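Side-chain contacts in cDNA FLJ56608, highly similar to Homo sapiens chloride channel, calcium activated, family member 1 (CLCA1), mRNA (Homo sapiens, PDB 6PYO), which may mediate calcium-activated chloride conductance and regulate mucus production by goblet cells, and is represented here by its calcium-binding von Willebrand factor type A domain: residues A143-E146 against L147-S151; G84-I87 against C88-L91. All coordinates share one frame; numbering follows the deposited sequence.

How the contacts relate
Both contacts are first turns of helices in one von Willebrand factor type A domain, and each runs between residues close in sequence. Contact 2, at the start of helix 87-99, is the more buried; it includes the calcium ligand Thr-85 just ahead of the helix and carries a disulfide cysteine. Contact 1, at the start of helix 145-152, is partly buried: an amide and two carboxylates meet on its outer side, while its leucines face the sheet. In contact 2 the polar link is instead a pair of serine hydroxyls. The two helices meet where Leu-150 CD1 packs on Leu-91 CD1 at 4.0 Å and also touches Ile-87, the contact centres being about 13 Å apart.

Contact 1 of 2, residues A143-E146 against L147-S151; sequences AAQE and LEELS
Two successive backbone bonds tie 143-146 to 147-151 as the helix begins: Glu-149 N donates to Gln-145 O at 3.1 Å, and Leu-150 N to Glu-146 O at 2.8 Å. One residue earlier a water accepts a hydrogen bond from Glu-148 N at 3.0 Å; it sits implausibly close to Ala-144 O, at 2.4 Å, so a solvent bridge across the first turn is doubtful on that side. On the outer side the carboxamide of Gln-145 reaches forward along the turn. Its CG stands anti to the backbone N (chi1 170°) and the chain then bends at chi2, which carries NE2 along the helix to two glutamates. The bond from Gln-145 NE2 to Glu-148 OE2 is short, 2.6 Å; the amide and carboxylate planes are almost perpendicular, 89° apart, and the nitrogen meets the oxygen from above the carboxylate plane. Glu-148 comes to it on a chain extended beyond CG, whereas Glu-149 is bent at chi2 and brings OE2 to Gln-145 NE2 for a weak bond at 3.0 Å. One amide nitrogen thus lies between two carboxylates, probably easing the repulsion between them. Glu-148 has a further, long and weak ion pair with Lys-152. On the inner side Ala-143 CB meets Leu-147 CD2 at 4.0 Å, joining the residues before the helix to its buried face, and Leu-150 sets CG against Glu-146 O at 3.4 Å. Leu-147 and Leu-150 rest on strands 108-113 and 133-138. The result is an amphipathic first turn, polar outside and leucine-lined inside, on the connecting helix of the beta-alpha-beta unit 133-138, 145-152, 158-159 in the Rossmann-like von Willebrand factor type A fold.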
loop_
_atom_site.group_PDB
_atom_site.type_symbol
_atom_site.label_atom_id
_atom_site.label_comp_id
_atom_site.label_asym_id
_atom_site.label_seq_id
_atom_site.Cartn_x
_atom_site.Cartn_y
_atom_site.Cartn_z
ATOM N N ALA A 143 8.734 -13.167 4.950
ATOM C CA ALA A 143 7.763 -12.858 3.908
ATOM C C ALA A 143 7.469 -14.084 3.058
ATOM O O ALA A 143 8.386 -14.748 2.573
ATOM C CB ALA A 143 8.297 -11.726 3.019
ATOM N N ALA A 144 6.189 -14.361 2.836
ATOM C CA ALA A 144 5.813 -15.374 1.858
ATOM C C ALA A 144 6.510 -15.087 0.514
ATOM O O ALA A 144 6.859 -13.931 0.243
ATOM C CB ALA A 144 4.274 -15.384 1.699
ATOM N N GLN A 145 6.516 -16.072 -0.408
ATOM C CA GLN A 145 7.019 -15.868 -1.781
ATOM C C GLN A 145 6.019 -15.125 -2.679
ATOM O O GLN A 145 6.423 -14.372 -3.584
ATOM C CB GLN A 145 7.373 -17.229 -2.404
ATOM C CG GLN A 145 7.679 -17.213 -3.910
ATOM C CD GLN A 145 8.991 -16.517 -4.273
ATOM O OE1 GLN A 145 9.844 -16.272 -3.423
ATOM N NE2 GLN A 145 9.148 -16.195 -5.556
ATOM N N GLU A 146 4.726 -15.256 -2.397
ATOM C CA GLU A 146 3.702 -14.532 -3.144
ATOM C C GLU A 146 3.825 -12.998 -3.059
ATOM O O GLU A 146 3.334 -12.319 -3.961
ATOM C CB GLU A 146 2.320 -14.987 -2.661
ATOM C CG GLU A 146 1.909 -16.378 -3.138
ATOM C CD GLU A 146 2.336 -17.493 -2.189
ATOM O OE1 GLU A 146 3.216 -17.264 -1.331
ATOM O OE2 GLU A 146 1.778 -18.604 -2.301
ATOM N N LEU A 147 4.492 -12.446 -2.038
ATOM C CA LEU A 147 4.723 -11.001 -1.946
ATOM C C LEU A 147 5.599 -10.521 -3.101
ATOM O O LEU A 147 5.200 -9.656 -3.910
ATOM C CB LEU A 147 5.374 -10.692 -0.590
ATOM C CG LEU A 147 5.583 -9.221 -0.240
ATOM C CD1 LEU A 147 4.196 -8.607 -0.170
ATOM C CD2 LEU A 147 6.384 -8.924 0.986
ATOM N N GLU A 148 6.806 -11.104 -3.196
ATOM C CA GLU A 148 7.651 -10.908 -4.371
ATOM C C GLU A 148 6.844 -11.109 -5.641
ATOM O O GLU A 148 6.902 -10.290 -6.560
ATOM C CB GLU A 148 8.852 -11.864 -4.348
ATOM C CG GLU A 148 9.626 -11.936 -5.689
ATOM C CD GLU A 148 10.794 -12.945 -5.694
ATOM O OE1 GLU A 148 11.911 -12.583 -5.240
ATOM O OE2 GLU A 148 10.596 -14.096 -6.160
ATOM N N GLU A 149 6.086 -12.200 -5.722
ATOM C CA GLU A 149 5.375 -12.438 -6.975
ATOM C C GLU A 149 4.359 -11.343 -7.278
ATOM O O GLU A 149 4.091 -11.059 -8.451
ATOM C CB GLU A 149 4.702 -13.811 -6.971
ATOM C CG GLU A 149 5.713 -14.994 -7.047
ATOM C CD GLU A 149 6.657 -14.936 -8.251
ATOM O OE1 GLU A 149 6.165 -14.791 -9.393
ATOM O OE2 GLU A 149 7.893 -15.034 -8.052
ATOM N N LEU A 150 3.769 -10.724 -6.252
ATOM C CA LEU A 150 2.920 -9.565 -6.500
ATOM C C LEU A 150 3.680 -8.503 -7.281
ATOM O O LEU A 150 3.166 -7.939 -8.254
ATOM C CB LEU A 150 2.416 -8.963 -5.186
ATOM C CG LEU A 150 1.276 -9.673 -4.479
ATOM C CD1 LEU A 150 0.984 -8.981 -3.140
ATOM C CD2 LEU A 150 0.022 -9.706 -5.330
ATOM N N SER A 151 4.903 -8.189 -6.830
ATOM C CA SER A 151 5.714 -7.226 -7.567
ATOM C C SER A 151 6.082 -7.728 -8.973
ATOM O O SER A 151 5.903 -7.019 -9.980
ATOM C CB SER A 151 6.991 -6.909 -6.789
ATOM O OG SER A 151 6.700 -6.149 -5.641
HETATM O O HOH W 1 8.341 -12.651 -1.163
#

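Contact 2 of 2, residues G84-I87 against C88-L91; sequences GTSI and CSGL. With CA (calcium ion), chain C.
Ser-86 turns OG anti to its own nitrogen (chi1 178°), while Ser-89 sets its OG beside the backbone N (chi1 -49°), and these two rotations bring the hydroxyls together at the N-terminus of helix 87-99. Ser-86 OG and Ser-89 OG are 2.5 Å apart in a short hydrogen bond whose donor may be either one. Ser-86 occupies the N-cap position, and its OG lies 3.1 Å from Ser-89 N. Ser-89 OG also has a weak bond to Ser-53 O, so the hydroxyl pair reaches a neighbouring loop. The backbone joins the turn as well: Gly-90 N donates to Ser-86 O at 3.3 Å, and Leu-91 N to Ile-87 O at 2.9 Å. On the other face Ile-87 and Leu-91, one turn apart, run alongside each other, with the CG2 branch of Ile-87 against CD1 of Leu-91 at 3.8 Å. Just ahead of the cap, Thr-85 OG1 binds the calcium ion at 2.1 Å; two waters, Ser-16 and Ser-18 complete the coordination seen here, the metal-ion-dependent adhesion site of this domain type. Asp-117 accepts a hydrogen bond from Ile-87 N and touches Thr-85, linking helix start and metal loop. Cys-88 is disulfide-bonded to Cys-123, pinning the first turn to the region before helix 124-130. Ile-87 and Leu-91 pack on strand 108-113, so helix 87-99 lies on the same side of the central sheet as helix 145-152, with Leu-150 meeting Ile-87 and Leu-91 between the two.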
loop_
_atom_site.group_PDB
_atom_site.type_symbol
_atom_site.label_atom_id
_atom_site.label_comp_id
_atom_site.label_asym_id
_atom_site.label_seq_id
_atom_site.Cartn_x
_atom_site.Cartn_y
_atom_site.Cartn_z
ATOM N N GLY A 84 -5.746 -9.875 12.549
ATOM C CA GLY A 84 -5.235 -10.841 11.610
ATOM C C GLY A 84 -4.729 -10.164 10.353
ATOM O O GLY A 84 -4.663 -8.939 10.237
ATOM N N THR A 85 -4.388 -10.995 9.386
ATOM C CA THR A 85 -3.670 -10.579 8.200
ATOM C C THR A 85 -4.461 -10.962 6.959
ATOM O O THR A 85 -4.794 -12.134 6.779
ATOM C CB THR A 85 -2.299 -11.217 8.139
ATOM O OG1 THR A 85 -1.554 -10.870 9.313
ATOM C CG2 THR A 85 -1.547 -10.679 6.900
ATOM N N SER A 86 -4.735 -9.972 6.087
ATOM C CA SER A 86 -5.234 -10.269 4.741
ATOM C C SER A 86 -4.691 -9.205 3.770
ATOM O O SER A 86 -5.293 -8.146 3.577
ATOM C CB SER A 86 -6.753 -10.340 4.715
ATOM O OG SER A 86 -7.215 -10.573 3.396
ATOM N N ILE A 87 -3.553 -9.520 3.147
ATOM C CA ILE A 87 -3.024 -8.641 2.105
ATOM C C ILE A 87 -4.086 -8.412 1.047
ATOM O O ILE A 87 -4.293 -7.285 0.575
ATOM C CB ILE A 87 -1.727 -9.217 1.509
ATOM C CG1 ILE A 87 -0.616 -9.051 2.547
ATOM C CG2 ILE A 87 -1.419 -8.508 0.192
ATOM C CD1 ILE A 87 0.714 -9.610 2.151
ATOM N N CYS A 88 -4.805 -9.474 0.676
ATOM C CA CYS A 88 -5.751 -9.371 -0.423
ATOM C C CYS A 88 -6.883 -8.424 -0.094
ATOM O O CYS A 88 -7.331 -7.677 -0.972
ATOM C CB CYS A 88 -6.285 -10.754 -0.816
ATOM S SG CYS A 88 -5.070 -11.704 -1.814
ATOM N N SER A 89 -7.357 -8.415 1.166
ATOM C CA SER A 89 -8.364 -7.423 1.542
ATOM C C SER A 89 -7.844 -6.005 1.345
ATOM O O SER A 89 -8.603 -5.103 0.964
ATOM C CB SER A 89 -8.790 -7.565 3.015
ATOM O OG SER A 89 -9.112 -8.899 3.332
ATOM N N GLY A 90 -6.577 -5.770 1.721
ATOM C CA GLY A 90 -6.008 -4.451 1.574
ATOM C C GLY A 90 -5.888 -4.039 0.116
ATOM O O GLY A 90 -6.190 -2.900 -0.235
ATOM N N LEU A 91 -5.484 -4.975 -0.760
ATOM C CA LEU A 91 -5.358 -4.646 -2.181
ATOM C C LEU A 91 -6.722 -4.414 -2.828
ATOM O O LEU A 91 -6.907 -3.445 -3.578
ATOM C CB LEU A 91 -4.584 -5.737 -2.910
ATOM C CG LEU A 91 -3.156 -5.985 -2.446
ATOM C CD1 LEU A 91 -2.538 -7.169 -3.181
ATOM C CD2 LEU A 91 -2.292 -4.726 -2.610
HETATM CA CA CA C . 0.411 -10.389 10.046
HETATM O O HOH W 2 0.937 -12.720 9.792
HETATM O O HOH W 3 1.421 -9.547 8.079
#